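Local coordinates for protein glpG homolog (Haemophilus influenzae, PDB 2NR9) that probably acts as a rhomboid-type intramembrane serine protease, cleaving transmembrane segments of other proteins within the bacterial inner membrane with a serine–histidine dyad, at residues A[13-18]-A[71-76]; A[38-43]-A[100-105]; A[57-62]-A[111-116]. The protein carries 2 engineered substitutions. All coordinates share one frame; numbering follows the deposited sequence.

Contact 1: A[13-18]-A[71-76]. With PQE (3,6,12,15,18,21,24-heptaoxahexatriacontan-1-ol), chain F.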
loop_
_atom_site.group_PDB
_atom_site.type_symbol
_atom_site.label_atom_id
_atom_site.label_comp_id
_atom_site.label_asym_id
_atom_site.label_seq_id
_atom_site.Cartn_x
_atom_site.Cartn_y
_atom_site.Cartn_z
ATOM N N LEU A 13 5.877 -1.192 -11.331
ATOM C CA LEU A 13 5.340 -0.783 -12.619
ATOM C C LEU A 13 4.061 -1.522 -12.982
ATOM O O LEU A 13 3.094 -0.907 -13.403
ATOM C CB LEU A 13 6.396 -0.930 -13.717
ATOM C CG LEU A 13 7.486 0.141 -13.659
ATOM C CD1 LEU A 13 8.683 -0.235 -14.506
ATOM C CD2 LEU A 13 6.915 1.488 -14.087
ATOM N N ILE A 14 4.059 -2.845 -12.825
ATOM C CA ILE A 14 2.864 -3.637 -13.126
ATOM C C ILE A 14 1.655 -3.216 -12.287
ATOM O O ILE A 14 0.533 -3.133 -12.797
ATOM C CB ILE A 14 3.099 -5.152 -12.933
ATOM C CG1 ILE A 14 3.967 -5.712 -14.063
ATOM C CG2 ILE A 14 1.767 -5.888 -12.902
ATOM C CD1 ILE A 14 4.196 -7.213 -13.972
ATOM N N LEU A 15 1.877 -2.980 -10.993
ATOM C CA LEU A 15 0.789 -2.587 -10.089
ATOM C C LEU A 15 0.279 -1.176 -10.379
ATOM O O LEU A 15 -0.932 -0.913 -10.337
ATOM C CB LEU A 15 1.220 -2.724 -8.624
ATOM C CG LEU A 15 1.392 -4.159 -8.122
ATOM C CD1 LEU A 15 2.015 -4.186 -6.728
ATOM C CD2 LEU A 15 0.053 -4.899 -8.137
ATOM N N THR A 16 1.193 -0.272 -10.687
ATOM C CA THR A 16 0.806 1.090 -11.027
ATOM C C THR A 16 -0.020 1.094 -12.315
ATOM O O THR A 16 -1.128 1.641 -12.357
ATOM C CB THR A 16 2.036 1.988 -11.177
ATOM O OG1 THR A 16 2.817 1.924 -9.972
ATOM C CG2 THR A 16 1.623 3.428 -11.444
ATOM N N ALA A 17 0.488 0.418 -13.342
ATOM C CA ALA A 17 -0.198 0.347 -14.634
ATOM C C ALA A 17 -1.566 -0.349 -14.546
ATOM O O ALA A 17 -2.485 -0.009 -15.287
ATOM C CB ALA A 17 0.688 -0.329 -15.678
ATOM N N LEU A 18 -1.686 -1.340 -13.666
ATOM C CA LEU A 18 -2.967 -2.030 -13.468
ATOM C C LEU A 18 -3.997 -1.085 -12.875
ATOM O O LEU A 18 -5.167 -1.093 -13.273
ATOM C CB LEU A 18 -2.813 -3.259 -12.563
ATOM C CG LEU A 18 -2.403 -4.577 -13.214
ATOM C CD1 LEU A 18 -2.262 -5.661 -12.161
ATOM C CD2 LEU A 18 -3.427 -4.987 -14.265
ATOM N N SER A 71 1.462 8.069 -6.943
ATOM C CA SER A 71 2.698 8.845 -6.793
ATOM C C SER A 71 3.532 8.267 -5.653
ATOM O O SER A 71 4.693 7.910 -5.837
ATOM C CB SER A 71 2.387 10.315 -6.494
ATOM O OG SER A 71 1.609 10.906 -7.522
ATOM N N TRP A 72 2.926 8.197 -4.470
ATOM C CA TRP A 72 3.593 7.677 -3.286
ATOM C C TRP A 72 3.999 6.206 -3.424
ATOM O O TRP A 72 5.095 5.825 -3.014
ATOM C CB TRP A 72 2.725 7.893 -2.044
ATOM C CG TRP A 72 2.690 9.319 -1.582
ATOM C CD1 TRP A 72 1.947 10.336 -2.109
ATOM C CD2 TRP A 72 3.431 9.884 -0.496
ATOM N NE1 TRP A 72 2.186 11.502 -1.420
ATOM C CE2 TRP A 72 3.089 11.249 -0.422
ATOM C CE3 TRP A 72 4.350 9.368 0.424
ATOM C CZ2 TRP A 72 3.640 12.107 0.530
ATOM C CZ3 TRP A 72 4.891 10.219 1.371
ATOM C CH2 TRP A 72 4.533 11.572 1.420
ATOM N N PHE A 73 3.125 5.384 -4.001
ATOM C CA PHE A 73 3.450 3.963 -4.206
ATOM C C PHE A 73 4.558 3.771 -5.239
ATOM O O PHE A 73 5.410 2.900 -5.084
ATOM C CB PHE A 73 2.214 3.149 -4.616
ATOM C CG PHE A 73 2.501 1.667 -4.839
ATOM C CD1 PHE A 73 2.613 0.799 -3.764
ATOM C CD2 PHE A 73 2.663 1.157 -6.123
ATOM C CE1 PHE A 73 2.873 -0.551 -3.963
ATOM C CE2 PHE A 73 2.933 -0.192 -6.327
ATOM C CZ PHE A 73 3.028 -1.046 -5.250
ATOM N N PHE A 74 4.544 4.575 -6.300
ATOM C CA PHE A 74 5.549 4.423 -7.335
ATOM C C PHE A 74 6.931 4.747 -6.779
ATOM O O PHE A 74 7.876 3.977 -6.949
ATOM C CB PHE A 74 5.231 5.292 -8.554
ATOM C CG PHE A 74 6.110 5.012 -9.741
ATOM C CD1 PHE A 74 5.840 3.941 -10.583
ATOM C CD2 PHE A 74 7.212 5.807 -10.009
ATOM C CE1 PHE A 74 6.663 3.664 -11.670
ATOM C CE2 PHE A 74 8.034 5.536 -11.093
ATOM C CZ PHE A 74 7.755 4.464 -11.926
ATOM N N ILE A 75 7.021 5.855 -6.051
ATOM C CA ILE A 75 8.269 6.274 -5.441
ATOM C C ILE A 75 8.780 5.313 -4.367
ATOM O O ILE A 75 9.892 4.807 -4.469
ATOM C CB ILE A 75 8.156 7.686 -4.827
ATOM C CG1 ILE A 75 7.986 8.735 -5.928
ATOM C CG2 ILE A 75 9.389 7.997 -3.986
ATOM C CD1 ILE A 75 7.980 10.177 -5.411
ATOM N N PHE A 76 7.963 5.053 -3.346
ATOM C CA PHE A 76 8.398 4.221 -2.216
ATOM C C PHE A 76 8.262 2.713 -2.430
ATOM O O PHE A 76 9.047 1.933 -1.885
ATOM C CB PHE A 76 7.759 4.688 -0.905
ATOM C CG PHE A 76 8.131 6.107 -0.527
ATOM C CD1 PHE A 76 7.360 7.178 -0.957
ATOM C CD2 PHE A 76 9.298 6.370 0.179
ATOM C CE1 PHE A 76 7.724 8.489 -0.651
ATOM C CE2 PHE A 76 9.664 7.680 0.497
ATOM C CZ PHE A 76 8.880 8.737 0.075
HETATM O O47 PQE F . -12.682 12.731 -14.879
HETATM C C68 PQE F . -12.999 13.313 -13.605
HETATM C C52 PQE F . -13.192 12.208 -12.568
HETATM O O70 PQE F . -13.474 12.792 -11.295
HETATM C C55 PQE F . -12.300 12.919 -10.491
HETATM C C58 PQE F . -12.580 13.848 -9.314
HETATM O O71 PQE F . -11.348 14.321 -8.770
HETATM C C61 PQE F . -11.192 15.728 -8.953
HETATM C C62 PQE F . -11.789 16.140 -10.295
HETATM C C63 PQE F . -10.877 17.112 -11.036
HETATM C C66 PQE F . -9.407 16.790 -10.795
HETATM C C67 PQE F . -8.826 15.972 -11.941
HETATM O O72 PQE F . -7.481 15.606 -11.628
HETATM C C65 PQE F . -6.883 14.843 -12.678
HETATM C C64 PQE F . -5.488 14.385 -12.261
HETATM O O73 PQE F . -4.989 13.433 -13.203
HETATM C C60 PQE F . -5.867 12.318 -13.361
HETATM C C59 PQE F . -5.054 11.030 -13.422
HETATM O O74 PQE F . -5.908 9.934 -13.752
HETATM C C57 PQE F . -5.339 8.678 -13.376
HETATM C C56 PQE F . -3.846 8.666 -13.693
HETATM O O75 PQE F . -3.087 8.640 -12.481
HETATM C C54 PQE F . -1.807 9.249 -12.651
HETATM C C53 PQE F . -0.894 8.863 -11.490
HETATM O O76 PQE F . 0.391 8.497 -11.991
HETATM C C51 PQE F . 1.446 9.041 -11.194
HETATM C C50 PQE F . 2.787 8.448 -11.624
HETATM C C49 PQE F . 3.862 8.704 -10.571
HETATM C C48 PQE F . 5.073 9.412 -11.168
HETATM C C47 PQE F . 6.100 9.739 -10.089
HETATM C C46 PQE F . 6.289 11.246 -9.947
HETATM C C45 PQE F . 6.918 11.599 -8.604
HETATM C C44 PQE F . 6.860 13.103 -8.342
HETATM C C43 PQE F . 7.633 13.478 -7.079
HETATM C C42 PQE F . 8.642 14.590 -7.355
HETATM C C41 PQE F . 8.712 15.578 -6.195
HETATM C C40 PQE F . 8.715 17.010 -6.695
#
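Leu13, Leu15 and Thr16 meet Phe73 and Phe74 where the first two predicted transmembrane helices of the rhomboid bundle, 10-27 and 63-84, run past each other. Their local axes come within 10.0 Å at 169°, a nearly antiparallel pair, and Thr16 and Phe74 have the closest CA atoms across the pair. Both phenylalanines hold CG anti to the backbone N (chi1 -180° for Phe73, -171° for Phe74), and both rings make contact with the first helix. With the axes this far apart, a long side chain such as phenylalanine reaches the neighbouring helix.

Leu15 meets the far end of the Phe73 ring: its CD1 lies 3.6 Å from Phe73 CZ, and its CB is 3.8 Å from Phe73 CE2. Thr16 sits between the two rings and reaches the edge of each, near the ring plane, with OG1 3.7 Å from Phe74 CD1 and slightly farther from Phe73 CD2. A threonine is at ease among these hydrocarbons because its hydroxyl bonds to the carbonyl O of Thr12, one turn earlier in the same helix.

In the six-helix rhomboid fold this pairing sets the first helix beside the second, whose Phe73 side chain is about 9 Å from that of the nucleophile Ser116. Leu13 approaches the edge of Phe74 with CD2, 3.3 Å from CE1, but Leu13 was modelled in two conformers and so short a distance is doubtful. The alkyl tail of the bound PQE, a detergent-like polyether, runs beside helix 63-84: its C47 is 4.1 Å from Phe74 CD2, and its C45 is 3.7 Å from Ile75 CD1, apolar against apolar.

Contact 2: A[38-43]-A[100-105]. With PA6 ((R)-2-(formyloxy)-3-(phosphonooxy)propyl pentanoate), chain C.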
loop_
_atom_site.group_PDB
_atom_site.type_symbol
_atom_site.label_atom_id
_atom_site.label_comp_id
_atom_site.label_asym_id
_atom_site.label_seq_id
_atom_site.Cartn_x
_atom_site.Cartn_y
_atom_site.Cartn_z
ATOM N N MET A 38 -14.695 -6.474 -7.671
ATOM C CA MET A 38 -13.450 -6.129 -6.976
ATOM C C MET A 38 -13.551 -5.841 -5.478
ATOM O O MET A 38 -12.548 -5.891 -4.774
ATOM C CB MET A 38 -12.795 -4.943 -7.683
ATOM C CG MET A 38 -12.669 -5.138 -9.179
ATOM S SD MET A 38 -11.146 -5.950 -9.671
ATOM C CE MET A 38 -10.081 -4.509 -9.829
ATOM N N HIS A 39 -14.747 -5.538 -4.988
ATOM C CA HIS A 39 -14.891 -5.174 -3.581
ATOM C C HIS A 39 -14.601 -6.310 -2.614
ATOM O O HIS A 39 -14.719 -7.490 -2.962
ATOM C CB HIS A 39 -16.263 -4.555 -3.292
ATOM C CG HIS A 39 -17.401 -5.518 -3.405
ATOM N ND1 HIS A 39 -17.626 -6.515 -2.480
ATOM C CD2 HIS A 39 -18.435 -5.574 -4.277
ATOM C CE1 HIS A 39 -18.713 -7.186 -2.816
ATOM N NE2 HIS A 39 -19.229 -6.627 -3.896
ATOM N N TYR A 40 -14.206 -5.942 -1.398
ATOM C CA TYR A 40 -13.930 -6.914 -0.346
ATOM C C TYR A 40 -15.196 -7.744 -0.137
ATOM O O TYR A 40 -16.304 -7.247 -0.346
ATOM C CB TYR A 40 -13.552 -6.182 0.950
ATOM C CG TYR A 40 -12.979 -7.075 2.032
ATOM C CD1 TYR A 40 -11.608 -7.295 2.127
ATOM C CD2 TYR A 40 -13.804 -7.668 2.976
ATOM C CE1 TYR A 40 -11.080 -8.108 3.114
ATOM C CE2 TYR A 40 -13.285 -8.489 3.970
ATOM C CZ TYR A 40 -11.924 -8.700 4.036
ATOM O OH TYR A 40 -11.410 -9.523 5.012
ATOM N N PRO A 41 -15.038 -9.025 0.243
ATOM C CA PRO A 41 -16.206 -9.861 0.455
ATOM C C PRO A 41 -17.212 -9.194 1.388
ATOM O O PRO A 41 -16.847 -8.729 2.467
ATOM C CB PRO A 41 -15.621 -11.117 1.106
ATOM C CG PRO A 41 -14.237 -11.183 0.594
ATOM C CD PRO A 41 -13.785 -9.751 0.503
ATOM N N ALA A 42 -18.458 -9.105 0.937
ATOM C CA ALA A 42 -19.532 -8.500 1.714
ATOM C C ALA A 42 -20.693 -9.469 1.743
ATOM O O ALA A 42 -21.851 -9.069 1.863
ATOM C CB ALA A 42 -19.965 -7.195 1.073
ATOM N N TYR A 43 -20.371 -10.755 1.694
ATOM C CA TYR A 43 -21.382 -11.775 1.547
ATOM C C TYR A 43 -20.726 -13.109 1.888
ATOM O O TYR A 43 -19.639 -13.407 1.393
ATOM C CB TYR A 43 -21.809 -11.791 0.078
ATOM C CG TYR A 43 -23.285 -11.921 -0.175
ATOM C CD1 TYR A 43 -23.821 -13.092 -0.690
ATOM C CD2 TYR A 43 -24.132 -10.832 -0.007
ATOM C CE1 TYR A 43 -25.174 -13.196 -0.975
ATOM C CE2 TYR A 43 -25.486 -10.927 -0.280
ATOM C CZ TYR A 43 -26.002 -12.110 -0.768
ATOM O OH TYR A 43 -27.347 -12.212 -1.040
ATOM N N THR A 100 -5.265 -4.894 5.720
ATOM C CA THR A 100 -5.940 -3.590 5.803
ATOM C C THR A 100 -7.421 -3.696 5.438
ATOM O O THR A 100 -8.269 -3.045 6.051
ATOM C CB THR A 100 -5.263 -2.517 4.926
ATOM O OG1 THR A 100 -5.269 -2.933 3.552
ATOM C CG2 THR A 100 -3.821 -2.277 5.388
ATOM N N GLY A 101 -7.728 -4.514 4.436
ATOM C CA GLY A 101 -9.115 -4.751 4.046
ATOM C C GLY A 101 -9.873 -5.445 5.164
ATOM O O GLY A 101 -11.028 -5.120 5.445
ATOM N N TYR A 102 -9.231 -6.432 5.781
ATOM C CA TYR A 102 -9.823 -7.154 6.900
ATOM C C TYR A 102 -10.210 -6.172 8.003
ATOM O O TYR A 102 -11.331 -6.193 8.508
ATOM C CB TYR A 102 -8.824 -8.181 7.445
ATOM C CG TYR A 102 -9.330 -8.982 8.629
ATOM C CD1 TYR A 102 -10.022 -10.172 8.444
ATOM C CD2 TYR A 102 -9.092 -8.559 9.930
ATOM C CE1 TYR A 102 -10.477 -10.915 9.527
ATOM C CE2 TYR A 102 -9.553 -9.286 11.017
ATOM C CZ TYR A 102 -10.244 -10.461 10.809
ATOM O OH TYR A 102 -10.697 -11.183 11.889
ATOM N N VAL A 103 -9.275 -5.297 8.351
ATOM C CA VAL A 103 -9.476 -4.328 9.417
ATOM C C VAL A 103 -10.514 -3.266 9.063
ATOM O O VAL A 103 -11.389 -2.951 9.873
ATOM C CB VAL A 103 -8.147 -3.655 9.821
ATOM C CG1 VAL A 103 -8.403 -2.442 10.685
ATOM C CG2 VAL A 103 -7.239 -4.656 10.533
ATOM N N GLN A 104 -10.413 -2.708 7.861
ATOM C CA GLN A 104 -11.369 -1.704 7.428
ATOM C C GLN A 104 -12.771 -2.298 7.424
ATOM O O GLN A 104 -13.720 -1.667 7.874
ATOM C CB GLN A 104 -11.023 -1.170 6.037
ATOM C CG GLN A 104 -11.962 -0.060 5.560
ATOM C CD GLN A 104 -11.766 1.234 6.329
ATOM O OE1 GLN A 104 -10.668 1.782 6.366
ATOM N NE2 GLN A 104 -12.835 1.732 6.936
ATOM N N ASN A 105 -12.888 -3.534 6.951
ATOM C CA ASN A 105 -14.184 -4.190 6.881
ATOM C C ASN A 105 -14.853 -4.328 8.246
ATOM O O ASN A 105 -16.064 -4.145 8.377
ATOM C CB ASN A 105 -14.062 -5.564 6.232
ATOM C CG ASN A 105 -15.403 -6.254 6.089
ATOM O OD1 ASN A 105 -16.339 -5.702 5.505
ATOM N ND2 ASN A 105 -15.501 -7.477 6.606
HETATM O O32 PA6 C . -10.983 -15.067 6.600
HETATM C C31 PA6 C . -10.737 -13.918 6.924
HETATM C C32 PA6 C . -9.311 -13.453 7.093
HETATM C C33 PA6 C . -8.698 -13.189 5.722
HETATM C C34 PA6 C . -7.741 -12.003 5.766
HETATM C C35 PA6 C . -7.103 -11.866 7.132
HETATM O O31 PA6 C . -11.839 -12.995 7.137
HETATM C C3 PA6 C . -13.033 -13.441 7.775
HETATM C C2 PA6 C . -13.723 -12.260 8.443
HETATM O O21 PA6 C . -14.846 -11.866 7.657
HETATM C C21 PA6 C . -14.677 -11.595 6.238
HETATM O O22 PA6 C . -15.631 -11.235 5.568
HETATM C C1 PA6 C . -14.187 -12.663 9.838
HETATM O O11 PA6 C . -13.400 -13.761 10.299
HETATM P P PA6 C . -13.479 -14.255 11.831
HETATM O O13 PA6 C . -14.377 -15.469 11.778
HETATM O O14 PA6 C . -12.043 -14.557 12.187
HETATM O O12 PA6 C . -14.070 -13.078 12.570
HETATM O O HOH W 1 -18.170 -7.480 5.035
#
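Tyr40 lies in an irregular stretch that has just left helix 31-38, and it draws closest to Gly101 in helix 86-108, with their CA atoms 6.9 Å apart. The chain is extended from His39 to Pro41, and CG of Tyr40 stands anti to its backbone N (chi1 -168°), with CB directed toward the helix.

The ring is sandwiched. Pro41 CD lies over one face near the rim, while Gly101 O lies over the opposite face, 3.8 Å above the plane. Glycine suits position 101 because a CB there would point at the ring and fall very near Tyr40 CD1; without one, Tyr40 CE1 approaches Gly101 C to 3.6 Å. The phenol oxygen reaches the next residue, Tyr40 OH being 3.4 Å from Tyr102 CA, and this buried hydroxyl has no polar partner in the model.

This is the long loop between the first two transmembrane helices of the rhomboid fold meeting the predicted periplasmic end of the third; Tyr40 also makes an edge-to-face contact with Tyr53 of helix 52-55. Asn105 crosses Tyr40 at about a right angle, its ND2 3.6 Å from Tyr40 CE2 and its amide plane inclined 36° to the ring. A water lies 2.6 Å from Asn105 OD1 and also within reach of Pro41 O, and can donate to either, though it has more acceptors than protons. Within the loop, His39 ND1 donates to Tyr40 O (2.6 Å, nearly straight at 169°). The bound lipid fragment PA6 places O31 at the edge of the Tyr102 ring, 3.4 Å from CE1.

Contact 3: A[57-62]-A[111-116]. With PQE (3,6,12,15,18,21,24-heptaoxahexatriacontan-1-ol), chain F.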
loop_
_atom_site.group_PDB
_atom_site.type_symbol
_atom_site.label_atom_id
_atom_site.label_comp_id
_atom_site.label_asym_id
_atom_site.label_seq_id
_atom_site.Cartn_x
_atom_site.Cartn_y
_atom_site.Cartn_z
ATOM N N THR A 57 -7.942 -3.027 -3.775
ATOM C CA THR A 57 -6.856 -2.044 -3.813
ATOM C C THR A 57 -6.592 -1.486 -5.207
ATOM O O THR A 57 -5.832 -0.536 -5.365
ATOM C CB THR A 57 -5.534 -2.651 -3.306
ATOM O OG1 THR A 57 -5.094 -3.667 -4.218
ATOM C CG2 THR A 57 -5.708 -3.240 -1.919
ATOM N N LEU A 58 -7.193 -2.104 -6.213
ATOM C CA LEU A 58 -6.980 -1.714 -7.603
ATOM C C LEU A 58 -8.024 -0.724 -8.132
ATOM O O LEU A 58 -7.960 -0.311 -9.293
ATOM C CB LEU A 58 -6.965 -2.963 -8.484
ATOM C CG LEU A 58 -5.654 -3.734 -8.718
ATOM C CD1 LEU A 58 -4.580 -3.469 -7.679
ATOM C CD2 LEU A 58 -5.911 -5.228 -8.915
ATOM N N VAL A 59 -9.016 -0.400 -7.309
ATOM C CA VAL A 59 -10.072 0.519 -7.707
ATOM C C VAL A 59 -9.927 1.863 -6.988
ATOM O O VAL A 59 -9.661 1.910 -5.787
ATOM C CB VAL A 59 -11.478 -0.065 -7.413
ATOM C CG1 VAL A 59 -12.566 0.896 -7.886
ATOM C CG2 VAL A 59 -11.645 -1.426 -8.075
ATOM N N HIS A 60 -10.108 2.950 -7.731
ATOM C CA HIS A 60 -10.004 4.284 -7.166
ATOM C C HIS A 60 -11.265 5.109 -7.425
ATOM O O HIS A 60 -12.017 4.836 -8.363
ATOM C CB HIS A 60 -8.719 4.975 -7.636
ATOM C CG HIS A 60 -7.480 4.398 -7.021
ATOM N ND1 HIS A 60 -6.900 3.229 -7.474
ATOM C CD2 HIS A 60 -6.784 4.759 -5.917
ATOM C CE1 HIS A 60 -5.882 2.913 -6.691
ATOM N NE2 HIS A 60 -5.787 3.828 -5.741
ATOM N N LEU A 61 -11.514 6.087 -6.561
ATOM C CA LEU A 61 -12.772 6.825 -6.591
ATOM C C LEU A 61 -12.694 8.261 -7.119
ATOM O O LEU A 61 -13.722 8.905 -7.322
ATOM C CB LEU A 61 -13.424 6.784 -5.208
ATOM C CG LEU A 61 -13.522 5.372 -4.609
ATOM C CD1 LEU A 61 -14.011 5.405 -3.167
ATOM C CD2 LEU A 61 -14.405 4.471 -5.464
ATOM N N SER A 62 -11.482 8.763 -7.332
ATOM C CA SER A 62 -11.303 10.100 -7.888
ATOM C C SER A 62 -9.917 10.264 -8.502
ATOM O O SER A 62 -9.035 9.420 -8.305
ATOM C CB SER A 62 -11.545 11.181 -6.825
ATOM O OG SER A 62 -10.513 11.189 -5.854
ATOM N N ALA A 111 -17.389 -1.404 2.049
ATOM C CA ALA A 111 -17.475 -0.274 1.122
ATOM C C ALA A 111 -16.217 0.591 1.123
ATOM O O ALA A 111 -16.224 1.721 1.624
ATOM C CB ALA A 111 -18.712 0.571 1.417
ATOM N N PHE A 112 -15.154 0.071 0.522
ATOM C CA PHE A 112 -13.897 0.788 0.437
ATOM C C PHE A 112 -13.079 0.286 -0.746
ATOM O O PHE A 112 -13.161 -0.884 -1.115
ATOM C CB PHE A 112 -13.103 0.636 1.738
ATOM C CG PHE A 112 -12.815 -0.792 2.115
ATOM C CD1 PHE A 112 -11.667 -1.423 1.661
ATOM C CD2 PHE A 112 -13.673 -1.490 2.950
ATOM C CE1 PHE A 112 -11.388 -2.725 2.024
ATOM C CE2 PHE A 112 -13.399 -2.785 3.316
ATOM C CZ PHE A 112 -12.253 -3.407 2.854
ATOM N N PHE A 113 -12.295 1.183 -1.335
ATOM C CA PHE A 113 -11.459 0.860 -2.489
ATOM C C PHE A 113 -10.202 1.702 -2.453
ATOM O O PHE A 113 -10.217 2.831 -1.962
ATOM C CB PHE A 113 -12.197 1.189 -3.798
ATOM C CG PHE A 113 -13.322 0.258 -4.121
ATOM C CD1 PHE A 113 -14.634 0.695 -4.076
ATOM C CD2 PHE A 113 -13.068 -1.038 -4.527
ATOM C CE1 PHE A 113 -15.665 -0.149 -4.410
ATOM C CE2 PHE A 113 -14.095 -1.883 -4.860
ATOM C CZ PHE A 113 -15.395 -1.444 -4.796
ATOM N N GLY A 114 -9.137 1.216 -3.079
ATOM C CA GLY A 114 -7.921 2.008 -3.163
ATOM C C GLY A 114 -6.670 1.401 -2.572
ATOM O O GLY A 114 -6.728 0.570 -1.660
ATOM N N LEU A 115 -5.540 1.970 -2.978
ATOM C CA LEU A 115 -4.215 1.490 -2.618
ATOM C C LEU A 115 -3.591 2.181 -1.376
ATOM O O LEU A 115 -2.462 1.862 -0.995
ATOM C CB LEU A 115 -3.289 1.687 -3.834
ATOM C CG LEU A 115 -1.959 0.942 -3.935
ATOM C CD1 LEU A 115 -2.197 -0.549 -4.066
ATOM C CD2 LEU A 115 -1.160 1.471 -5.146
ATOM N N SER A 116 -4.326 3.090 -0.731
ATOM C CA SER A 116 -3.759 3.847 0.409
ATOM C C SER A 116 -3.337 3.003 1.622
ATOM O O SER A 116 -2.382 3.342 2.315
ATOM C CB SER A 116 -4.656 5.023 0.821
ATOM O OG SER A 116 -5.944 4.584 1.206
HETATM O O47 PQE F . -12.682 12.731 -14.879
HETATM C C68 PQE F . -12.999 13.313 -13.605
HETATM C C52 PQE F . -13.192 12.208 -12.568
HETATM O O70 PQE F . -13.474 12.792 -11.295
HETATM C C55 PQE F . -12.300 12.919 -10.491
HETATM C C58 PQE F . -12.580 13.848 -9.314
HETATM O O71 PQE F . -11.348 14.321 -8.770
HETATM C C61 PQE F . -11.192 15.728 -8.953
HETATM C C62 PQE F . -11.789 16.140 -10.295
HETATM C C63 PQE F . -10.877 17.112 -11.036
HETATM C C66 PQE F . -9.407 16.790 -10.795
HETATM C C67 PQE F . -8.826 15.972 -11.941
HETATM O O72 PQE F . -7.481 15.606 -11.628
HETATM C C65 PQE F . -6.883 14.843 -12.678
HETATM C C64 PQE F . -5.488 14.385 -12.261
HETATM O O73 PQE F . -4.989 13.433 -13.203
HETATM C C60 PQE F . -5.867 12.318 -13.361
HETATM C C59 PQE F . -5.054 11.030 -13.422
HETATM O O74 PQE F . -5.908 9.934 -13.752
HETATM C C57 PQE F . -5.339 8.678 -13.376
HETATM C C56 PQE F . -3.846 8.666 -13.693
HETATM O O75 PQE F . -3.087 8.640 -12.481
HETATM C C54 PQE F . -1.807 9.249 -12.651
HETATM C C53 PQE F . -0.894 8.863 -11.490
HETATM O O76 PQE F . 0.391 8.497 -11.991
HETATM C C51 PQE F . 1.446 9.041 -11.194
HETATM C C50 PQE F . 2.787 8.448 -11.624
HETATM C C49 PQE F . 3.862 8.704 -10.571
HETATM C C48 PQE F . 5.073 9.412 -11.168
HETATM C C47 PQE F . 6.100 9.739 -10.089
HETATM C C46 PQE F . 6.289 11.246 -9.947
HETATM C C45 PQE F . 6.918 11.599 -8.604
HETATM C C44 PQE F . 6.860 13.103 -8.342
HETATM C C43 PQE F . 7.633 13.478 -7.079
HETATM C C42 PQE F . 8.642 14.590 -7.355
HETATM C C41 PQE F . 8.712 15.578 -6.195
HETATM C C40 PQE F . 8.715 17.010 -6.695
#
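Val59, His60 and Thr57 pack against the loop that leads into the rhomboid GxSG motif, which begins at Gly114 and has Ser116 as its serine, the nucleophile. Thr57 and Gly114 come within 4.2 Å between CA atoms, and Thr57 CA points its hydrogen at Gly114 O (3.4 Å, 152°). Gly114 has a backbone conformation (phi 121°) in which a CB would jam against the preceding carbonyl. Its CA lies over one face of the His60 imidazole, a CH-pi contact 4.1 Å from the ring centroid. The ring of His60 also meets that of His65, and its NE2 bonds weakly to Asn69 OD1. In related rhomboids the counterparts of His65 and Asn69 are implicated in the oxyanion hole, so His60 is probably a second-shell residue.

Leu115 packs beside Thr57, its CD1 4.0 Å from Thr57 CB. Thr57 OG1 bonds to Ile54 O and Tyr93 OH, which satisfies its hydroxyl inside the protein. Branched Val59 spreads along Phe113: CG1 sits over the ring face in a second CH-pi contact, and CB is 3.4 Å from Phe113 CD2.

From the N terminus the chain passes 13-18, 38-43 and 57-62 before any contact closes. Helix 63-84 then returns to helix 10-27 in contact 1, helix 86-108 to the first long loop in contact 2, and the approach to helix 116-131 to 57-62 in contact 3. None nests: every pair crosses, their segments alternating along the chain. Contacts 1 and 3 touch where Phe73 CG lies 3.7 Å from Leu115 CD2. Contacts 2 and 3 meet through Phe112 and Phe113, with Phe113 CZ 3.6 Å from His39 CB. Contact 3 thus joins the other two, tying four helices and the first long loop together, and itself holds the nucleophile.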